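Local atomic coordinates of C protein alpha-antigen (Streptococcus agalactiae, PDB entry 1YWM), a protein that is a cell-wall-anchored surface antigen of group B Streptococcus that may play a role in both virulence and immunity, represented here by its N-terminal domain. Residues Leu126-Ile130 against Ile157-Asp162; Pro55-Ile59 against Ser91-Asn95. The contacts are given in a common frame with arbitrary orientation. Numbering follows the deposited sequence.

Contact 1 of 2, residues Leu126-Ile130 against Ile157-Asp162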
loop_
_atom_site.group_PDB
_atom_site.type_symbol
_atom_site.label_atom_id
_atom_site.label_comp_id
_atom_site.label_asym_id
_atom_site.label_seq_id
_atom_site.Cartn_x
_atom_site.Cartn_y
_atom_site.Cartn_z
ATOM N N LEU A 126 4.036 -10.531 3.294
ATOM C CA LEU A 126 3.746 -10.159 4.675
ATOM C C LEU A 126 2.369 -10.647 5.084
ATOM O O LEU A 126 2.209 -11.248 6.164
ATOM C CB LEU A 126 3.862 -8.643 4.875
ATOM C CG LEU A 126 3.452 -8.010 6.220
ATOM C CD1 LEU A 126 4.340 -8.578 7.357
ATOM C CD2 LEU A 126 3.641 -6.484 6.104
ATOM N N ARG A 127 1.367 -10.422 4.235
ATOM C CA ARG A 127 0.002 -10.802 4.618
ATOM C C ARG A 127 -0.143 -12.324 4.752
ATOM O O ARG A 127 -0.813 -12.815 5.655
ATOM C CB ARG A 127 -1.014 -10.247 3.616
ATOM C CG ARG A 127 -1.264 -8.729 3.791
ATOM C CD ARG A 127 -2.155 -8.149 2.629
ATOM N NE ARG A 127 -2.321 -6.704 2.759
ATOM C CZ ARG A 127 -3.099 -6.101 3.651
ATOM N NH1 ARG A 127 -3.150 -4.779 3.674
ATOM N NH2 ARG A 127 -3.848 -6.798 4.514
ATOM N N ASP A 128 0.519 -13.066 3.864
ATOM C CA ASP A 128 0.539 -14.526 3.949
ATOM C C ASP A 128 1.226 -14.958 5.226
ATOM O O ASP A 128 0.734 -15.840 5.922
ATOM C CB ASP A 128 1.342 -15.117 2.785
ATOM C CG ASP A 128 0.577 -15.110 1.493
ATOM O OD1 ASP A 128 -0.652 -14.891 1.529
ATOM O OD2 ASP A 128 1.132 -15.319 0.396
ATOM N N LYS A 129 2.378 -14.364 5.506
ATOM C CA LYS A 129 3.111 -14.669 6.740
ATOM C C LYS A 129 2.257 -14.418 7.984
ATOM O O LYS A 129 2.240 -15.221 8.942
ATOM C CB LYS A 129 4.423 -13.880 6.817
ATOM C CG LYS A 129 5.372 -14.349 7.899
ATOM C CD LYS A 129 5.828 -15.808 7.633
ATOM C CE LYS A 129 6.980 -16.244 8.523
ATOM N NZ LYS A 129 6.707 -16.004 9.976
ATOM N N ILE A 130 1.582 -13.282 8.004
ATOM C CA ILE A 130 0.713 -12.975 9.113
ATOM C C ILE A 130 -0.357 -14.044 9.300
ATOM O O ILE A 130 -0.626 -14.455 10.437
ATOM C CB ILE A 130 0.061 -11.570 8.960
ATOM C CG1 ILE A 130 1.095 -10.461 9.211
ATOM C CG2 ILE A 130 -1.143 -11.453 9.945
ATOM C CD1 ILE A 130 0.591 -9.032 8.768
ATOM N N ILE A 157 0.147 -4.782 13.307
ATOM C CA ILE A 157 0.743 -4.758 11.988
ATOM C C ILE A 157 -0.330 -4.763 10.878
ATOM O O ILE A 157 -0.236 -4.013 9.891
ATOM C CB ILE A 157 1.719 -5.945 11.811
ATOM C CG1 ILE A 157 2.942 -5.739 12.744
ATOM C CG2 ILE A 157 2.190 -5.998 10.342
ATOM C CD1 ILE A 157 3.935 -6.921 12.870
ATOM N N LYS A 158 -1.330 -5.630 11.015
ATOM C CA LYS A 158 -2.344 -5.736 9.967
ATOM C C LYS A 158 -3.142 -4.429 9.839
ATOM O O LYS A 158 -3.404 -3.960 8.731
ATOM C CB LYS A 158 -3.258 -6.949 10.226
ATOM C CG LYS A 158 -4.542 -7.029 9.350
ATOM C CD LYS A 158 -4.321 -7.820 8.089
ATOM C CE LYS A 158 -5.646 -8.370 7.450
ATOM N NZ LYS A 158 -6.886 -7.522 7.591
ATOM N N THR A 159 -3.518 -3.846 10.965
ATOM C CA THR A 159 -4.219 -2.542 10.945
ATOM C C THR A 159 -3.391 -1.461 10.221
ATOM O O THR A 159 -3.910 -0.699 9.397
ATOM C CB THR A 159 -4.565 -2.134 12.390
ATOM O OG1 THR A 159 -5.513 -3.078 12.904
ATOM C CG2 THR A 159 -5.325 -0.806 12.426
ATOM N N ASP A 160 -2.098 -1.458 10.510
ATOM C CA ASP A 160 -1.144 -0.509 9.947
ATOM C C ASP A 160 -1.043 -0.640 8.407
ATOM O O ASP A 160 -1.216 0.348 7.683
ATOM C CB ASP A 160 0.191 -0.732 10.644
ATOM C CG ASP A 160 1.262 0.268 10.223
ATOM O OD1 ASP A 160 0.941 1.359 9.722
ATOM O OD2 ASP A 160 2.462 0.029 10.371
ATOM N N ILE A 161 -0.858 -1.861 7.903
ATOM C CA ILE A 161 -0.724 -2.038 6.466
ATOM C C ILE A 161 -2.070 -1.899 5.752
ATOM O O ILE A 161 -2.097 -1.582 4.560
ATOM C CB ILE A 161 0.026 -3.331 6.078
ATOM C CG1 ILE A 161 -0.739 -4.601 6.521
ATOM C CG2 ILE A 161 1.509 -3.277 6.597
ATOM C CD1 ILE A 161 -0.089 -5.919 6.003
ATOM N N ASP A 162 -3.175 -2.108 6.469
ATOM C CA ASP A 162 -4.491 -1.942 5.844
ATOM C C ASP A 162 -4.750 -0.464 5.612
ATOM O O ASP A 162 -5.409 -0.075 4.655
ATOM C CB ASP A 162 -5.620 -2.521 6.717
ATOM C CG ASP A 162 -5.728 -4.026 6.606
ATOM O OD1 ASP A 162 -6.439 -4.645 7.434
ATOM O OD2 ASP A 162 -5.151 -4.673 5.716
#

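Contact 2 of 2, residues Pro55-Ile59 against Ser91-Asn95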
loop_
_atom_site.group_PDB
_atom_site.type_symbol
_atom_site.label_atom_id
_atom_site.label_comp_id
_atom_site.label_asym_id
_atom_site.label_seq_id
_atom_site.Cartn_x
_atom_site.Cartn_y
_atom_site.Cartn_z
ATOM N N PRO A 55 -6.405 4.460 -10.342
ATOM C CA PRO A 55 -5.618 5.698 -10.217
ATOM C C PRO A 55 -6.427 6.958 -10.505
ATOM O O PRO A 55 -6.118 8.020 -9.937
ATOM C CB PRO A 55 -4.493 5.526 -11.246
ATOM C CG PRO A 55 -4.341 4.012 -11.368
ATOM C CD PRO A 55 -5.804 3.506 -11.298
ATOM N N LEU A 56 -7.460 6.848 -11.340
ATOM C CA LEU A 56 -8.308 8.026 -11.622
ATOM C C LEU A 56 -9.049 8.527 -10.409
ATOM O O LEU A 56 -9.441 9.699 -10.340
ATOM C CB LEU A 56 -9.269 7.772 -12.786
ATOM C CG LEU A 56 -8.633 7.606 -14.177
ATOM C CD1 LEU A 56 -9.711 7.424 -15.266
ATOM C CD2 LEU A 56 -7.691 8.766 -14.522
ATOM N N GLN A 57 -9.238 7.653 -9.420
ATOM C CA GLN A 57 -9.928 8.079 -8.210
ATOM C C GLN A 57 -9.014 8.891 -7.287
ATOM O O GLN A 57 -9.485 9.463 -6.311
ATOM C CB GLN A 57 -10.581 6.875 -7.493
ATOM C CG GLN A 57 -11.762 6.288 -8.284
ATOM C CD GLN A 57 -12.319 4.997 -7.709
ATOM O OE1 GLN A 57 -11.995 4.608 -6.584
ATOM N NE2 GLN A 57 -13.162 4.324 -8.489
ATOM N N LEU A 58 -7.726 9.001 -7.635
ATOM C CA LEU A 58 -6.770 9.732 -6.804
ATOM C C LEU A 58 -6.686 11.200 -7.185
ATOM O O LEU A 58 -5.948 11.967 -6.571
ATOM C CB LEU A 58 -5.384 9.070 -6.870
ATOM C CG LEU A 58 -5.359 7.557 -6.549
ATOM C CD1 LEU A 58 -3.937 6.989 -6.714
ATOM C CD2 LEU A 58 -5.871 7.337 -5.117
ATOM N N ILE A 59 -7.448 11.599 -8.202
ATOM C CA ILE A 59 -7.454 13.005 -8.594
ATOM C C ILE A 59 -8.860 13.560 -8.697
ATOM O O ILE A 59 -9.820 12.808 -8.870
ATOM C CB ILE A 59 -6.720 13.216 -9.911
ATOM C CG1 ILE A 59 -7.315 12.326 -11.007
ATOM C CG2 ILE A 59 -5.213 13.027 -9.722
ATOM C CD1 ILE A 59 -7.376 13.032 -12.320
ATOM N N SER A 91 6.923 6.686 -11.487
ATOM C CA SER A 91 6.156 7.912 -11.511
ATOM C C SER A 91 4.756 7.613 -12.011
ATOM O O SER A 91 4.498 6.564 -12.673
ATOM C CB SER A 91 6.838 8.981 -12.391
ATOM O OG SER A 91 6.662 8.652 -13.770
ATOM N N LEU A 92 3.858 8.512 -11.623
ATOM C CA LEU A 92 2.453 8.471 -11.974
ATOM C C LEU A 92 2.151 9.865 -12.540
ATOM O O LEU A 92 2.468 10.887 -11.910
ATOM C CB LEU A 92 1.588 8.156 -10.732
ATOM C CG LEU A 92 0.055 8.395 -10.804
ATOM C CD1 LEU A 92 -0.667 7.683 -11.986
ATOM C CD2 LEU A 92 -0.628 8.028 -9.492
ATOM N N THR A 93 1.600 9.902 -13.757
ATOM C CA THR A 93 1.277 11.181 -14.389
ATOM C C THR A 93 -0.158 11.132 -14.868
ATOM O O THR A 93 -0.565 10.123 -15.385
ATOM C CB THR A 93 2.175 11.411 -15.607
ATOM O OG1 THR A 93 3.544 11.453 -15.188
ATOM C CG2 THR A 93 1.898 12.818 -16.216
ATOM N N TYR A 94 -0.888 12.234 -14.698
ATOM C CA TYR A 94 -2.219 12.346 -15.238
ATOM C C TYR A 94 -2.099 13.350 -16.391
ATOM O O TYR A 94 -1.708 14.496 -16.188
ATOM C CB TYR A 94 -3.164 12.862 -14.172
ATOM C CG TYR A 94 -3.338 11.865 -13.048
ATOM C CD1 TYR A 94 -4.296 10.850 -13.138
ATOM C CD2 TYR A 94 -2.485 11.895 -11.942
ATOM C CE1 TYR A 94 -4.461 9.899 -12.088
ATOM C CE2 TYR A 94 -2.627 10.949 -10.892
ATOM C CZ TYR A 94 -3.619 9.970 -10.979
ATOM O OH TYR A 94 -3.776 9.072 -9.933
ATOM N N ASN A 95 -2.404 12.889 -17.584
ATOM C CA ASN A 95 -2.472 13.778 -18.748
ATOM C C ASN A 95 -3.922 14.256 -18.832
ATOM O O ASN A 95 -4.821 13.445 -18.834
ATOM C CB ASN A 95 -2.043 12.990 -20.005
ATOM C CG ASN A 95 -0.527 12.642 -19.979
ATOM O OD1 ASN A 95 0.270 13.412 -19.461
ATOM N ND2 ASN A 95 -0.156 11.467 -20.494
#

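Contact 1 of 2, residues Leu126-Ile130 against Ile157-Asp162
Apolar side chains fill the space between these two helices, whose segment axes approach to 11.3 Å and run nearly antiparallel at 156°. Leu126 and Ile130, one turn apart, face Ile157 and Ile161, likewise one turn apart: Leu126 CD2 lies 3.8 Å from Ile161 CD1, and Ile130 CD1 lies 3.8 Å from Ile157 CG2. Helix 168-182 packs against the same patch, its Ile175 touching Leu126 and its Val178 touching Ile130 and Ile157.

Charged groups flank this apolar patch. The extended Arg127 side chain crosses the gap to Asp162, with NH1 and NH2 both donating to the same carboxylate oxygen, OD2, at 2.9 and 2.8 Å. Lys158 NZ bonds the other oxygen, Asp162 OD1, at 2.9 Å, so the one carboxylate bridges both cations, whose nitrogens Arg127 NH2 and Lys158 NZ stand 4.4 Å apart. Ile161 CG1 lies over one face of the guanidinium.

A shared aliphatic interior bordered by an interhelical salt-bridge network characterises this antiparallel three-helix bundle.

Contact 2 of 2, residues Pro55-Ile59 against Ser91-Asn95
Tyr94 projects from its strand into the curve of the 3-10 turn 55-58, where one face of its ring is overlain by Ile59. Ile59 CG2 sits 3.6 Å from the centroid of the Tyr94 ring, almost on the ring normal, a well-formed CH-pi contact. Leu56 approaches the ring edge instead, CD2 lying 4.2 Å from Tyr94 CE1, although its CA-to-CB bond points away from the strand.

At the tip of the ring, Tyr94 OH donates a short hydrogen bond of 2.6 Å to Pro55 O. That carbonyl also accepts the turn's own bond from Leu58 N at 3.0 Å, so one oxygen serves both the 3-10 turn and the phenol. Two residues back along the strand, on the same side of the sheet, Leu92 meets the turn more loosely: its CD1 is 4.5 Å from Pro55 CB and its CD2 is 4.4 Å from Leu58 CD1.

Strand 88-97 is held between strands 66-73 and 113-121, while Ile59 opens strand 59-61, which pairs with strand 26-28. The turn thus packs on one face of the larger sheet, joining it to the smaller one across the buried interior of a fibronectin-like beta sandwich.

How the contacts relate
The two contacts belong to different structural parts of this N-terminal fragment and come in series along the chain. Contact 2 closes first, within the beta sandwich, joining the loop before strand 59-61 to strand 88-97; contact 1 follows in the three-helix bundle, between helices 124-137 and 144-163. Their centres are 26 Å apart and their nearest atoms about 12 Å, so they do not touch and share no strand or helix. Strand 113-121, the sheet neighbour of 88-97, leads almost directly into helix 124-137, linking the two parts covalently. Both contacts are buried, each in the interior of its own part. The fragment is elongated, with sandwich and bundle arranged end to end.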